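Local coordinates for protein pyruvate-formate lyase-activating enzyme (Bacteroides vulgatus ATCC 8482, PDB 3CAN) that belongs to the radical SAM superfamily as part of an activating enzyme, folds as a parallel beta-alpha domain and pairs with a second copy of itself, at residues V7-G12 against E19-I24; A43-V48 against I85-E90; K110-S115 against I168-D173. All coordinates share one frame; numbering follows the deposited sequence. Where two conformers were deposited one is given.

Interaction 1 of 3, residues V7-G12 against E19-I24; sequences VTFCGG and EFLIDI
L21 sets its CD1 methyl over the middle of the F9 ring, 3.5 Å from the ring centroid and only 11° off the normal, so this is a clear CH-pi contact with the flat of the aromatic. The two side chains run antiparallel past each other. L21 starts off alongside the strand rather than pointing at it; with CG anti to the backbone N (chi1 175°), its end swings in over the ring. The edge of the same phenyl goes to I24, whose CG2 lies in the ring plane 3.6 Å from F9 CZ. F9 is therefore held by two residues one helical turn apart, from above and at the rim. The branches of I24 divide the work: CG2 serves F9, while CG1 leads away from the strand and sits 3.5 Å above the plane of the F20 ring, displaced from its centre. That puts F9 and F20 on different branches of one isoleucine. The contact is buried and wholly apolar. After C10 the strand gives way to G11 and G12, which open the GGE motif characteristic of radical SAM proteins; G11, with positive phi, hydrogen-bonds through its N to D38. F9 also touches P14 and, further along helix 18-30, L25. Strand 6-10 and helix 18-30 begin a beta-alpha-beta unit completed by strand 35-38, which bonds to the backbone of V7 and F9, while V7 to C10 also form an antiparallel ladder with a strand of the second subunit, where I24 packs on I24 of that chain.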
# COMPACT_ATOMS: atom_id res chain seq x y z
N VAL A 7 -9.22 -3.86 5.76
CA VAL A 7 -9.49 -4.07 4.35
C VAL A 7 -9.36 -2.72 3.62
O VAL A 7 -9.76 -1.67 4.13
CB VAL A 7 -10.90 -4.69 4.13
CG1 VAL A 7 -12.02 -3.75 4.62
CG2 VAL A 7 -11.13 -5.12 2.68
N THR A 8 -8.79 -2.77 2.43
CA THR A 8 -8.68 -1.60 1.56
C THR A 8 -9.20 -1.95 0.18
O THR A 8 -8.83 -3.00 -0.39
CB THR A 8 -7.23 -1.14 1.43
OG1 THR A 8 -6.69 -0.86 2.72
CG2 THR A 8 -7.13 0.12 0.54
N PHE A 9 -10.03 -1.08 -0.38
CA PHE A 9 -10.40 -1.18 -1.79
C PHE A 9 -9.63 -0.10 -2.54
O PHE A 9 -9.58 1.05 -2.09
CB PHE A 9 -11.88 -0.97 -1.99
CG PHE A 9 -12.70 -2.12 -1.52
CD1 PHE A 9 -13.00 -3.16 -2.37
CD2 PHE A 9 -13.15 -2.16 -0.21
CE1 PHE A 9 -13.77 -4.22 -1.94
CE2 PHE A 9 -13.90 -3.25 0.25
CZ PHE A 9 -14.21 -4.27 -0.61
N CYS A 10 -8.98 -0.50 -3.62
CA CYS A 10 -8.09 0.36 -4.41
C CYS A 10 -8.50 0.39 -5.87
O CYS A 10 -8.98 -0.63 -6.41
CB CYS A 10 -6.65 -0.16 -4.37
SG CYS A 10 -5.85 -0.16 -2.77
N GLY A 11 -8.24 1.51 -6.54
CA GLY A 11 -8.39 1.57 -7.97
C GLY A 11 -9.81 1.73 -8.47
O GLY A 11 -10.75 1.98 -7.70
N GLY A 12 -9.95 1.62 -9.78
CA GLY A 12 -11.21 1.90 -10.44
C GLY A 12 -12.24 0.78 -10.37
O GLY A 12 -13.43 1.05 -10.30
N GLU A 19 -22.92 -0.86 -5.37
CA GLU A 19 -23.82 -1.54 -4.42
C GLU A 19 -23.09 -2.67 -3.68
O GLU A 19 -23.22 -2.84 -2.44
CB GLU A 19 -25.05 -2.09 -5.14
CG GLU A 19 -26.11 -2.66 -4.23
CD GLU A 19 -26.89 -1.62 -3.44
OE1 GLU A 19 -26.87 -0.42 -3.81
OE2 GLU A 19 -27.52 -2.03 -2.44
N PHE A 20 -22.34 -3.44 -4.45
CA PHE A 20 -21.52 -4.53 -3.91
C PHE A 20 -20.48 -4.01 -2.90
O PHE A 20 -20.33 -4.58 -1.82
CB PHE A 20 -20.80 -5.25 -5.03
CG PHE A 20 -19.89 -6.35 -4.55
CD1 PHE A 20 -20.44 -7.51 -4.03
CD2 PHE A 20 -18.52 -6.22 -4.58
CE1 PHE A 20 -19.64 -8.54 -3.56
CE2 PHE A 20 -17.70 -7.25 -4.10
CZ PHE A 20 -18.26 -8.40 -3.60
N LEU A 21 -19.78 -2.94 -3.28
CA LEU A 21 -18.78 -2.30 -2.40
C LEU A 21 -19.39 -1.93 -1.06
O LEU A 21 -18.87 -2.29 -0.02
CB LEU A 21 -18.22 -1.06 -3.09
CG LEU A 21 -17.24 -0.17 -2.33
CD1 LEU A 21 -16.01 -0.95 -1.94
CD2 LEU A 21 -16.91 1.04 -3.18
N ILE A 22 -20.53 -1.26 -1.09
CA ILE A 22 -21.22 -0.86 0.14
C ILE A 22 -21.64 -2.08 0.97
O ILE A 22 -21.50 -2.10 2.20
CB ILE A 22 -22.44 0.05 -0.17
CG1 ILE A 22 -21.98 1.38 -0.80
CG2 ILE A 22 -23.24 0.31 1.09
CD1 ILE A 22 -21.07 2.18 0.05
N ASP A 23 -22.12 -3.13 0.31
CA ASP A 23 -22.49 -4.36 1.01
C ASP A 23 -21.28 -4.98 1.73
O ASP A 23 -21.36 -5.36 2.90
CB ASP A 23 -23.09 -5.37 0.04
CG ASP A 23 -23.63 -6.59 0.75
OD1 ASP A 23 -24.54 -6.44 1.58
OD2 ASP A 23 -23.10 -7.67 0.50
N ILE A 24 -20.15 -5.08 1.04
CA ILE A 24 -18.95 -5.66 1.65
C ILE A 24 -18.47 -4.76 2.78
O ILE A 24 -18.11 -5.24 3.85
CB ILE A 24 -17.85 -5.86 0.61
CG1 ILE A 24 -18.27 -6.87 -0.47
CG2 ILE A 24 -16.53 -6.29 1.32
CD1 ILE A 24 -18.76 -8.23 0.04

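Interaction 2 of 3, residues A43-V48 against I85-E90; sequences ARKETV and IRRVAE
The guanidinium of R87 has K45 lying over one face: K45 CB stands 3.2 Å above its plane, displaced from the middle of the group, and comes within 3.3 Å of R87 NE. K45 CD continues the cover, 3.4 Å from R87 NH2. R87 gets there on an extended chain, its CG anti to the backbone N (chi1 -160°), which carries the guanidinium across to the other helix. It is the greasy part of K45 that meets it. With chi1 at 59°, K45 CG is wedged between backbone N and carbonyl carbon, which lays the chain across the arginine; the end of the chain leads away, K45 NZ stopping 5.1 Å from R87 NH1. The salt bridge from R87 NH1 to D49 on helix 45-53 probably offsets these like charges and helps fix the guanidinium's rotation. Helices 45-53 and 79-90 belong to the parallel beta-alpha fold of the radical SAM family, and here the first turn of helix 45-53, just after its N-cap at R44, meets the last turns of helix 79-90. Deeper in, V48 CG1 meets V88 CG2 at 4.1 Å, the two valines crossing at about a right angle. V88 also rests on L58 and I60 of strand 57-61 and on Y95 of strand 95-101, which ties this inner part of the contact to the sheet, while K45 at the outer end remains exposed.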
# COMPACT_ATOMS: atom_id res chain seq x y z
N ALA A 43 -17.75 8.79 -9.53
CA ALA A 43 -18.44 9.84 -10.27
C ALA A 43 -19.53 10.52 -9.45
O ALA A 43 -19.61 11.75 -9.45
CB ALA A 43 -19.03 9.27 -11.54
N ARG A 44 -20.33 9.73 -8.74
CA ARG A 44 -21.55 10.28 -8.17
C ARG A 44 -21.41 10.64 -6.70
O ARG A 44 -20.99 9.84 -5.86
CB ARG A 44 -22.72 9.34 -8.42
CG ARG A 44 -23.12 9.35 -9.90
CD ARG A 44 -24.17 8.31 -10.21
NE ARG A 44 -25.38 8.52 -9.42
CZ ARG A 44 -25.75 7.82 -8.35
NH1 ARG A 44 -25.02 6.80 -7.90
NH2 ARG A 44 -26.87 8.13 -7.73
N LYS A 45 -21.76 11.88 -6.39
CA LYS A 45 -21.63 12.39 -5.04
C LYS A 45 -22.45 11.58 -4.00
O LYS A 45 -21.99 11.41 -2.88
CB LYS A 45 -21.93 13.89 -4.98
CG LYS A 45 -23.30 14.31 -5.44
CD LYS A 45 -23.35 15.83 -5.70
CE LYS A 45 -24.58 16.22 -6.48
NZ LYS A 45 -25.84 15.75 -5.83
N GLU A 46 -23.63 11.07 -4.37
CA GLU A 46 -24.41 10.25 -3.42
C GLU A 46 -23.65 8.98 -3.05
O GLU A 46 -23.77 8.48 -1.92
CB GLU A 46 -25.83 9.91 -3.93
CG GLU A 46 -25.97 8.56 -4.66
CD GLU A 46 -27.41 8.00 -4.71
OE1 GLU A 46 -28.39 8.77 -4.83
OE2 GLU A 46 -27.55 6.75 -4.66
N THR A 47 -22.86 8.45 -3.98
CA THR A 47 -22.08 7.24 -3.70
C THR A 47 -20.90 7.54 -2.78
O THR A 47 -20.60 6.75 -1.89
CB THR A 47 -21.56 6.57 -4.97
OG1 THR A 47 -22.65 6.41 -5.89
CG2 THR A 47 -20.96 5.19 -4.62
N VAL A 48 -20.24 8.67 -2.99
CA VAL A 48 -19.17 9.10 -2.10
C VAL A 48 -19.74 9.22 -0.68
O VAL A 48 -19.15 8.77 0.27
CB VAL A 48 -18.53 10.43 -2.53
CG1 VAL A 48 -17.48 10.89 -1.51
CG2 VAL A 48 -17.92 10.31 -3.94
N ILE A 85 -12.22 15.32 -3.84
CA ILE A 85 -11.39 15.70 -2.72
C ILE A 85 -12.08 16.81 -1.95
O ILE A 85 -12.16 16.77 -0.73
CB ILE A 85 -9.96 16.13 -3.14
CG1 ILE A 85 -9.22 14.96 -3.81
CG2 ILE A 85 -9.21 16.64 -1.94
CD1 ILE A 85 -7.94 15.36 -4.53
N ARG A 86 -12.61 17.81 -2.67
CA ARG A 86 -13.33 18.88 -2.00
C ARG A 86 -14.54 18.34 -1.23
O ARG A 86 -14.80 18.76 -0.11
CB ARG A 86 -13.77 19.96 -2.99
CG ARG A 86 -14.40 21.19 -2.34
CD ARG A 86 -14.54 22.33 -3.35
NE ARG A 86 -13.24 22.89 -3.70
CZ ARG A 86 -12.54 23.72 -2.94
NH1 ARG A 86 -13.01 24.14 -1.76
NH2 ARG A 86 -11.37 24.15 -3.35
N ARG A 87 -15.27 17.40 -1.83
CA ARG A 87 -16.46 16.87 -1.18
C ARG A 87 -16.13 16.16 0.14
O ARG A 87 -16.83 16.37 1.14
CB ARG A 87 -17.26 15.94 -2.09
CG ARG A 87 -18.70 15.80 -1.61
CD ARG A 87 -19.55 14.93 -2.51
NE ARG A 87 -20.90 14.80 -1.96
CZ ARG A 87 -21.89 15.68 -2.14
NH1 ARG A 87 -23.08 15.46 -1.60
NH2 ARG A 87 -21.70 16.78 -2.86
N VAL A 88 -15.08 15.35 0.14
CA VAL A 88 -14.66 14.66 1.35
C VAL A 88 -14.21 15.66 2.42
O VAL A 88 -14.57 15.54 3.59
CB VAL A 88 -13.57 13.63 1.03
CG1 VAL A 88 -13.14 12.90 2.29
CG2 VAL A 88 -14.08 12.64 -0.04
N ALA A 89 -13.44 16.66 2.00
CA ALA A 89 -12.98 17.70 2.91
C ALA A 89 -14.15 18.46 3.54
O ALA A 89 -14.16 18.73 4.76
CB ALA A 89 -12.06 18.66 2.18
N GLU A 90 -15.15 18.80 2.72
CA GLU A 90 -16.33 19.54 3.20
C GLU A 90 -17.23 18.70 4.11
O GLU A 90 -17.99 19.24 4.93
CB GLU A 90 -17.15 20.08 2.02
CG GLU A 90 -16.48 21.24 1.30
CD GLU A 90 -17.24 21.73 0.07
OE1 GLU A 90 -18.23 21.09 -0.35
OE2 GLU A 90 -16.83 22.76 -0.49

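Interaction 3 of 3, residues K110-S115 against I168-D173; sequences KNIKLS and IQILTD
N111 O, one residue before the I112 that packs on I170, is gripped twice by S115: S115 OG reaches it at 2.8 Å from above the carbonyl plane, 36° out of it, and S115 N bonds to it from the opposite face. The serine hydroxyl is thus folded back on its own helix. The partner helix repeats the pattern, with T172 OG1 and T172 N sharing I168 O. On its outer side Q169 NE2 bonds to D173 OD1 at 2.7 Å, the oxygen lying almost in the amide plane of Q169 while the nitrogen comes from above the carboxylate plane. Between the helices, I170 carries most of the contact. Its CG2 branch, anti to the backbone N, points at the other helix and meets I112 CG2 at 3.9 Å and K113 CG at 3.7 Å, crossing both side chains at about a right angle. I112 CG2 also reaches L171 CG at 4.3 Å, so one methyl touches two consecutive residues. Only the methylene root of K113 takes part; its extended chain carries NZ to a salt bridge with E109. Helices 109-121 and 161-173 run the same way, their segment axes 26° apart and 9.3 Å at closest approach, as neighbouring helices do along a parallel sheet. L171 touches strands 128-133 and 178-180, anchoring the contact on that sheet. Across the segments side chains meet through carbon alone, S115, T172, Q169 and the N111 amide (to M65 and N106) bonding elsewhere; the contact probably rests on buried carbon surface.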
# COMPACT_ATOMS: atom_id res chain seq x y z
N LYS A 110 6.06 23.71 -9.72
CA LYS A 110 4.74 24.26 -10.04
C LYS A 110 3.62 23.30 -9.64
O LYS A 110 2.70 23.69 -8.92
CB LYS A 110 4.62 24.61 -11.52
CG LYS A 110 3.24 25.16 -11.89
CD LYS A 110 3.18 25.54 -13.34
CE LYS A 110 1.77 25.86 -13.78
NZ LYS A 110 1.72 26.06 -15.29
N ASN A 111 3.69 22.06 -10.09
CA ASN A 111 2.62 21.11 -9.77
C ASN A 111 2.46 20.88 -8.28
O ASN A 111 1.33 20.80 -7.77
CB ASN A 111 2.83 19.76 -10.44
CG ASN A 111 1.68 18.83 -10.17
OD1 ASN A 111 0.55 19.12 -10.56
ND2 ASN A 111 1.96 17.71 -9.48
N ILE A 112 3.57 20.74 -7.58
CA ILE A 112 3.52 20.46 -6.15
C ILE A 112 3.00 21.67 -5.39
O ILE A 112 2.21 21.51 -4.47
CB ILE A 112 4.89 19.99 -5.62
CG1 ILE A 112 5.32 18.70 -6.35
CG2 ILE A 112 4.85 19.76 -4.12
CD1 ILE A 112 4.35 17.52 -6.24
N LYS A 113 3.40 22.88 -5.79
CA LYS A 113 2.84 24.09 -5.18
C LYS A 113 1.34 24.23 -5.45
O LYS A 113 0.58 24.54 -4.53
CB LYS A 113 3.60 25.35 -5.61
CG LYS A 113 5.00 25.47 -4.98
CD LYS A 113 5.69 26.75 -5.41
CE LYS A 113 7.00 26.90 -4.67
NZ LYS A 113 7.73 28.14 -5.10
N LEU A 114 0.91 23.98 -6.68
CA LEU A 114 -0.53 24.07 -7.00
C LEU A 114 -1.31 23.04 -6.19
O LEU A 114 -2.40 23.32 -5.70
CB LEU A 114 -0.76 23.85 -8.50
CG LEU A 114 -0.27 24.99 -9.40
CD1 LEU A 114 -0.43 24.55 -10.87
CD2 LEU A 114 -1.01 26.32 -9.10
N SER A 115 -0.72 21.85 -6.04
CA SER A 115 -1.31 20.79 -5.23
C SER A 115 -1.45 21.22 -3.77
O SER A 115 -2.51 21.05 -3.16
CB SER A 115 -0.46 19.51 -5.32
OG SER A 115 -0.41 18.98 -6.64
N ILE A 168 8.53 17.55 -0.13
CA ILE A 168 8.09 17.49 1.25
C ILE A 168 8.12 18.88 1.89
O ILE A 168 7.20 19.25 2.62
CB ILE A 168 8.97 16.51 2.07
CG1 ILE A 168 8.75 15.07 1.58
CG2 ILE A 168 8.67 16.64 3.56
CD1 ILE A 168 7.35 14.50 1.84
N GLN A 169 9.18 19.64 1.63
CA GLN A 169 9.31 20.98 2.20
C GLN A 169 8.19 21.90 1.73
O GLN A 169 7.63 22.65 2.53
CB GLN A 169 10.66 21.61 1.86
CG GLN A 169 10.94 22.91 2.61
CD GLN A 169 10.98 22.69 4.11
OE1 GLN A 169 11.78 21.90 4.61
NE2 GLN A 169 10.11 23.38 4.84
N ILE A 170 7.88 21.86 0.44
CA ILE A 170 6.80 22.68 -0.12
C ILE A 170 5.49 22.40 0.61
O ILE A 170 4.81 23.31 1.09
CB ILE A 170 6.62 22.41 -1.64
CG1 ILE A 170 7.81 22.97 -2.43
CG2 ILE A 170 5.32 23.04 -2.15
CD1 ILE A 170 7.97 22.36 -3.81
N LEU A 171 5.13 21.13 0.70
CA LEU A 171 3.88 20.76 1.34
C LEU A 171 3.86 21.20 2.82
O LEU A 171 2.85 21.74 3.29
CB LEU A 171 3.63 19.26 1.18
CG LEU A 171 3.37 18.80 -0.25
CD1 LEU A 171 3.54 17.28 -0.40
CD2 LEU A 171 1.97 19.26 -0.72
N THR A 172 4.97 21.00 3.51
CA THR A 172 5.14 21.41 4.89
C THR A 172 5.00 22.93 5.03
O THR A 172 4.34 23.41 5.95
CB THR A 172 6.50 20.94 5.45
OG1 THR A 172 6.63 19.51 5.30
CG2 THR A 172 6.63 21.29 6.92
N ASP A 173 5.61 23.67 4.10
CA ASP A 173 5.52 25.13 4.10
C ASP A 173 4.09 25.66 3.99
O ASP A 173 3.80 26.74 4.50
CB ASP A 173 6.37 25.73 2.96
CG ASP A 173 7.88 25.64 3.21
OD1 ASP A 173 8.31 25.38 4.36
OD2 ASP A 173 8.64 25.83 2.24

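The three contacts follow one another along the chain without interleaving, and all are built around one parallel sheet of six strands in sequence order. Interaction 1 joins the first strand to the first helix at the sheet edge shared with the second subunit. Interactions 2 and 3 are helix-to-helix joints further along. Centres of interactions 1 and 2 are 16 Å apart, those of 2 and 3 are 23 Å apart, and interactions 1 and 3, 31 Å apart, flank the centre of the chain. None touches another; interactions 1 and 2 come within about 5 Å at their nearest atoms. The contacts are thus spread along the sheet, from edge strand 6-10 to the helices near the far edge strand 178-180.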